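Local coordinates for transferrin binding protein B (Actinobacillus suis, PDB 3PQU), which probably binds host transferrin at the bacterial surface as an outer-membrane lipoprotein, helping the pathogen acquire iron, at residues 237-248 against 260-270. Numbering follows the deposited sequence.
Sequences FDNKKLTGSLYR and VTKRYSIEADI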
loop_
_atom_site.group_PDB
_atom_site.type_symbol
_atom_site.label_atom_id
_atom_site.label_comp_id
_atom_site.label_asym_id
_atom_site.label_seq_id
_atom_site.Cartn_x
_atom_site.Cartn_y
_atom_site.Cartn_z
ATOM N N PHE A 237 9.864 -0.338 15.743
ATOM C CA PHE A 237 9.820 0.705 14.726
ATOM C C PHE A 237 11.113 1.520 14.696
ATOM O O PHE A 237 11.600 1.887 13.624
ATOM C CB PHE A 237 8.601 1.616 14.923
ATOM C CG PHE A 237 7.293 0.996 14.465
ATOM C CD1 PHE A 237 6.986 0.891 13.105
ATOM C CD2 PHE A 237 6.362 0.540 15.393
ATOM C CE1 PHE A 237 5.781 0.320 12.681
ATOM C CE2 PHE A 237 5.153 -0.025 14.989
ATOM C CZ PHE A 237 4.858 -0.137 13.620
ATOM N N ASP A 238 11.677 1.794 15.866
ATOM C CA ASP A 238 12.922 2.568 15.936
ATOM C C ASP A 238 14.104 1.897 15.211
ATOM O O ASP A 238 14.950 2.583 14.644
ATOM C CB ASP A 238 13.275 2.899 17.392
ATOM C CG ASP A 238 12.291 3.875 18.025
ATOM O OD1 ASP A 238 11.395 4.382 17.308
ATOM O OD2 ASP A 238 12.412 4.136 19.241
ATOM N N ASN A 239 14.152 0.565 15.216
ATOM C CA ASN A 239 15.205 -0.166 14.508
ATOM C C ASN A 239 14.744 -0.740 13.153
ATOM O O ASN A 239 15.476 -1.480 12.491
ATOM C CB ASN A 239 15.810 -1.259 15.404
ATOM C CG ASN A 239 16.714 -0.685 16.494
ATOM O OD1 ASN A 239 17.487 0.240 16.247
ATOM N ND2 ASN A 239 16.615 -1.228 17.702
ATOM N N LYS A 240 13.529 -0.392 12.745
ATOM C CA LYS A 240 13.019 -0.816 11.443
ATOM C C LYS A 240 12.994 -2.334 11.271
ATOM O O LYS A 240 13.344 -2.849 10.199
ATOM C CB LYS A 240 13.884 -0.223 10.333
ATOM C CG LYS A 240 13.895 1.300 10.280
ATOM C CD LYS A 240 12.493 1.843 10.081
ATOM C CE LYS A 240 12.495 3.348 9.829
ATOM N NZ LYS A 240 11.101 3.881 9.754
ATOM N N LYS A 241 12.597 -3.052 12.315
ATOM C CA LYS A 241 12.565 -4.520 12.262
ATOM C C LYS A 241 11.316 -5.018 12.961
ATOM O O LYS A 241 10.708 -4.286 13.723
ATOM C CB LYS A 241 13.776 -5.128 12.987
ATOM C CG LYS A 241 15.124 -4.919 12.328
ATOM C CD LYS A 241 16.225 -5.607 13.133
ATOM C CE LYS A 241 17.550 -5.615 12.377
ATOM N NZ LYS A 241 17.477 -6.378 11.091
ATOM N N LEU A 242 10.973 -6.283 12.742
ATOM C CA LEU A 242 9.888 -6.900 13.475
ATOM C C LEU A 242 10.070 -8.404 13.532
ATOM O O LEU A 242 10.727 -9.000 12.673
ATOM C CB LEU A 242 8.542 -6.578 12.802
ATOM C CG LEU A 242 8.265 -7.186 11.421
ATOM C CD1 LEU A 242 7.778 -8.630 11.512
ATOM C CD2 LEU A 242 7.235 -6.334 10.677
ATOM N N THR A 243 9.443 -9.021 14.523
ATOM C CA THR A 243 9.400 -10.467 14.606
ATOM C C THR A 243 7.959 -10.876 14.856
ATOM O O THR A 243 7.097 -10.034 15.122
ATOM C CB THR A 243 10.265 -11.001 15.765
ATOM O OG1 THR A 243 9.744 -10.514 17.008
ATOM C CG2 THR A 243 11.741 -10.587 15.609
ATOM N N GLY A 244 7.688 -12.173 14.784
ATOM C CA GLY A 244 6.352 -12.641 15.087
ATOM C C GLY A 244 6.248 -14.147 15.135
ATOM O O GLY A 244 7.219 -14.865 14.877
ATOM N N SER A 245 5.045 -14.615 15.434
ATOM C CA SER A 245 4.773 -16.035 15.610
ATOM C C SER A 245 3.399 -16.363 15.036
ATOM O O SER A 245 2.459 -15.578 15.177
ATOM C CB SER A 245 4.788 -16.359 17.116
ATOM O OG SER A 245 6.095 -16.251 17.635
ATOM N N LEU A 246 3.268 -17.525 14.412
ATOM C CA LEU A 246 1.962 -17.979 13.944
ATOM C C LEU A 246 1.621 -19.302 14.598
ATOM O O LEU A 246 2.429 -20.236 14.560
ATOM C CB LEU A 246 1.955 -18.148 12.416
ATOM C CG LEU A 246 2.537 -16.982 11.598
ATOM C CD1 LEU A 246 2.491 -17.320 10.104
ATOM C CD2 LEU A 246 1.762 -15.714 11.868
ATOM N N TYR A 247 0.409 -19.383 15.156
ATOM C CA TYR A 247 -0.010 -20.516 15.974
ATOM C C TYR A 247 -1.220 -21.239 15.399
ATOM O O TYR A 247 -2.083 -20.618 14.772
ATOM C CB TYR A 247 -0.392 -20.034 17.383
ATOM C CG TYR A 247 0.732 -19.404 18.160
ATOM C CD1 TYR A 247 1.563 -20.185 18.964
ATOM C CD2 TYR A 247 0.945 -18.026 18.127
ATOM C CE1 TYR A 247 2.606 -19.611 19.698
ATOM C CE2 TYR A 247 1.974 -17.441 18.864
ATOM C CZ TYR A 247 2.798 -18.239 19.646
ATOM O OH TYR A 247 3.812 -17.664 20.375
ATOM N N ARG A 248 -1.282 -22.545 15.636
ATOM C CA ARG A 248 -2.475 -23.344 15.349
ATOM C C ARG A 248 -3.107 -23.716 16.680
ATOM O O ARG A 248 -2.460 -24.319 17.556
ATOM C CB ARG A 248 -2.115 -24.610 14.546
ATOM C CG ARG A 248 -3.302 -25.544 14.207
ATOM C CD ARG A 248 -2.812 -26.926 13.737
ATOM N NE ARG A 248 -3.886 -27.793 13.249
ATOM C CZ ARG A 248 -4.522 -28.695 13.999
ATOM N NH1 ARG A 248 -4.203 -28.846 15.273
ATOM N NH2 ARG A 248 -5.478 -29.450 13.477
ATOM N N VAL A 260 -2.058 -26.197 21.492
ATOM C CA VAL A 260 -1.635 -24.983 20.812
ATOM C C VAL A 260 -0.208 -25.172 20.290
ATOM O O VAL A 260 0.707 -25.402 21.080
ATOM C CB VAL A 260 -1.679 -23.789 21.772
ATOM C CG1 VAL A 260 -1.129 -22.528 21.074
ATOM C CG2 VAL A 260 -3.099 -23.566 22.273
ATOM N N THR A 261 -0.007 -25.108 18.972
ATOM C CA THR A 261 1.343 -25.289 18.448
ATOM C C THR A 261 1.803 -24.122 17.598
ATOM O O THR A 261 1.045 -23.592 16.799
ATOM C CB THR A 261 1.510 -26.616 17.666
ATOM O OG1 THR A 261 0.507 -26.705 16.652
ATOM C CG2 THR A 261 1.381 -27.808 18.599
ATOM N N LYS A 262 3.051 -23.710 17.793
ATOM C CA LYS A 262 3.626 -22.679 16.951
ATOM C C LYS A 262 4.078 -23.318 15.641
ATOM O O LYS A 262 4.895 -24.234 15.639
ATOM C CB LYS A 262 4.802 -21.978 17.639
ATOM C CG LYS A 262 5.342 -20.812 16.809
ATOM C CD LYS A 262 6.648 -20.248 17.378
ATOM C CE LYS A 262 6.472 -19.778 18.801
ATOM N NZ LYS A 262 7.686 -19.049 19.313
ATOM N N ARG A 263 3.533 -22.826 14.531
ATOM C CA ARG A 263 3.875 -23.318 13.196
ATOM C C ARG A 263 5.023 -22.517 12.559
ATOM O O ARG A 263 5.810 -23.058 11.786
ATOM C CB ARG A 263 2.665 -23.216 12.270
ATOM C CG ARG A 263 1.541 -24.166 12.589
ATOM C CD ARG A 263 1.907 -25.567 12.153
ATOM N NE ARG A 263 0.748 -26.287 11.638
ATOM C CZ ARG A 263 0.694 -27.606 11.506
ATOM N NH1 ARG A 263 1.734 -28.351 11.860
ATOM N NH2 ARG A 263 -0.404 -28.181 11.040
ATOM N N TYR A 264 5.100 -21.223 12.863
ATOM C CA TYR A 264 6.100 -20.355 12.221
ATOM C C TYR A 264 6.622 -19.257 13.136
ATOM O O TYR A 264 5.887 -18.752 13.997
ATOM C CB TYR A 264 5.495 -19.672 10.996
ATOM C CG TYR A 264 5.420 -20.502 9.748
ATOM C CD1 TYR A 264 6.556 -20.722 8.960
ATOM C CD2 TYR A 264 4.206 -21.043 9.329
ATOM C CE1 TYR A 264 6.478 -21.494 7.807
ATOM C CE2 TYR A 264 4.116 -21.789 8.197
ATOM C CZ TYR A 264 5.250 -22.013 7.427
ATOM O OH TYR A 264 5.131 -22.756 6.284
ATOM N N SER A 265 7.887 -18.896 12.935
ATOM C CA SER A 265 8.467 -17.657 13.471
ATOM C C SER A 265 8.696 -16.720 12.297
ATOM O O SER A 265 9.062 -17.151 11.209
ATOM C CB SER A 265 9.843 -17.886 14.165
ATOM O OG SER A 265 9.735 -18.699 15.320
ATOM N N ILE A 266 8.562 -15.427 12.519
ATOM C CA ILE A 266 8.697 -14.505 11.402
ATOM C C ILE A 266 9.727 -13.431 11.719
ATOM O O ILE A 266 9.836 -12.985 12.861
ATOM C CB ILE A 266 7.324 -13.866 11.086
ATOM C CG1 ILE A 266 6.415 -14.902 10.415
ATOM C CG2 ILE A 266 7.492 -12.622 10.242
ATOM C CD1 ILE A 266 5.043 -14.388 10.104
ATOM N N GLU A 267 10.520 -13.040 10.724
ATOM C CA GLU A 267 11.400 -11.900 10.908
ATOM C C GLU A 267 11.333 -11.050 9.654
ATOM O O GLU A 267 11.183 -11.580 8.544
ATOM C CB GLU A 267 12.847 -12.330 11.248
ATOM C CG GLU A 267 13.534 -13.154 10.171
ATOM C CD GLU A 267 14.979 -13.490 10.524
ATOM O OE1 GLU A 267 15.321 -13.455 11.727
ATOM O OE2 GLU A 267 15.768 -13.791 9.600
ATOM N N ALA A 268 11.409 -9.731 9.821
ATOM C CA ALA A 268 11.320 -8.845 8.664
ATOM C C ALA A 268 11.936 -7.481 8.943
ATOM O O ALA A 268 12.062 -7.071 10.096
ATOM C CB ALA A 268 9.847 -8.709 8.188
ATOM N N ASP A 269 12.355 -6.811 7.879
ATOM C CA ASP A 269 12.892 -5.461 7.964
ATOM C C ASP A 269 11.931 -4.486 7.289
ATOM O O ASP A 269 11.336 -4.800 6.252
ATOM C CB ASP A 269 14.262 -5.364 7.274
ATOM C CG ASP A 269 15.318 -6.238 7.940
ATOM O OD1 ASP A 269 15.434 -6.201 9.181
ATOM O OD2 ASP A 269 16.030 -6.965 7.215
ATOM N N ILE A 270 11.833 -3.290 7.855
ATOM C CA ILE A 270 10.860 -2.293 7.421
ATOM C C ILE A 270 11.475 -1.268 6.479
ATOM O O ILE A 270 12.470 -0.624 6.819
ATOM C CB ILE A 270 10.257 -1.538 8.637
ATOM C CG1 ILE A 270 9.434 -2.488 9.513
ATOM C CG2 ILE A 270 9.400 -0.368 8.180
ATOM C CD1 ILE A 270 9.092 -1.910 10.895
HETATM O O HOH W 1 8.719 -17.215 17.749
HETATM O O HOH W 2 -2.434 -27.467 17.305
#
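Two neighbouring strands of an antiparallel beta hairpin, 241-248 and 260-270, pair Leu242 with Ala268, Gly244 with Ile266 and Leu246 with Tyr264 through their backbones, their axes running 165° apart. The ladder then slips by one residue at a classic beta bulge: Arg263 and Tyr264 both face Leu246, whose O takes a bond from Arg263 N at 2.8 Å and a weak one from Tyr264 N. Beyond it, Arg248 pairs with Thr261.

Leu242, Leu246, Ile266 and Ala268 form an apolar row on one face. Leu246 CD1 lies 3.9 Å from both Tyr264 CB and Ile266 CD1, while Leu242 lays CG and CD1 against the Ala268 methyl. Leu246 and Ile266 also reach Trp176 and Phe233, respectively, on other strands of the sheet. At the far end of this row, Arg263 NH2 comes within 3.8 Å of Arg248 CD, their guanidinium planes 65° apart; Asp207 pairs with Arg248 NE, probably offsetting its charge, and Phe289 forms a cation-pi contact with Arg263.

The other face is largely polar. The bend ending the Lys241 chain (chi4 -62°) brings NZ to the syn side of Asp269 OD1, a 2.8 Å salt bridge. Further along, the aliphatic part of Lys262 crosses the Tyr247 ring from CD1 to OH, and one water joins Lys262 NZ, Ser245 OG and Ser265 OG; Glu282 also bonds Ser265 OG.

Side chains alternating between such faces typify antiparallel beta-barrel strands, here in a TbpB barrel.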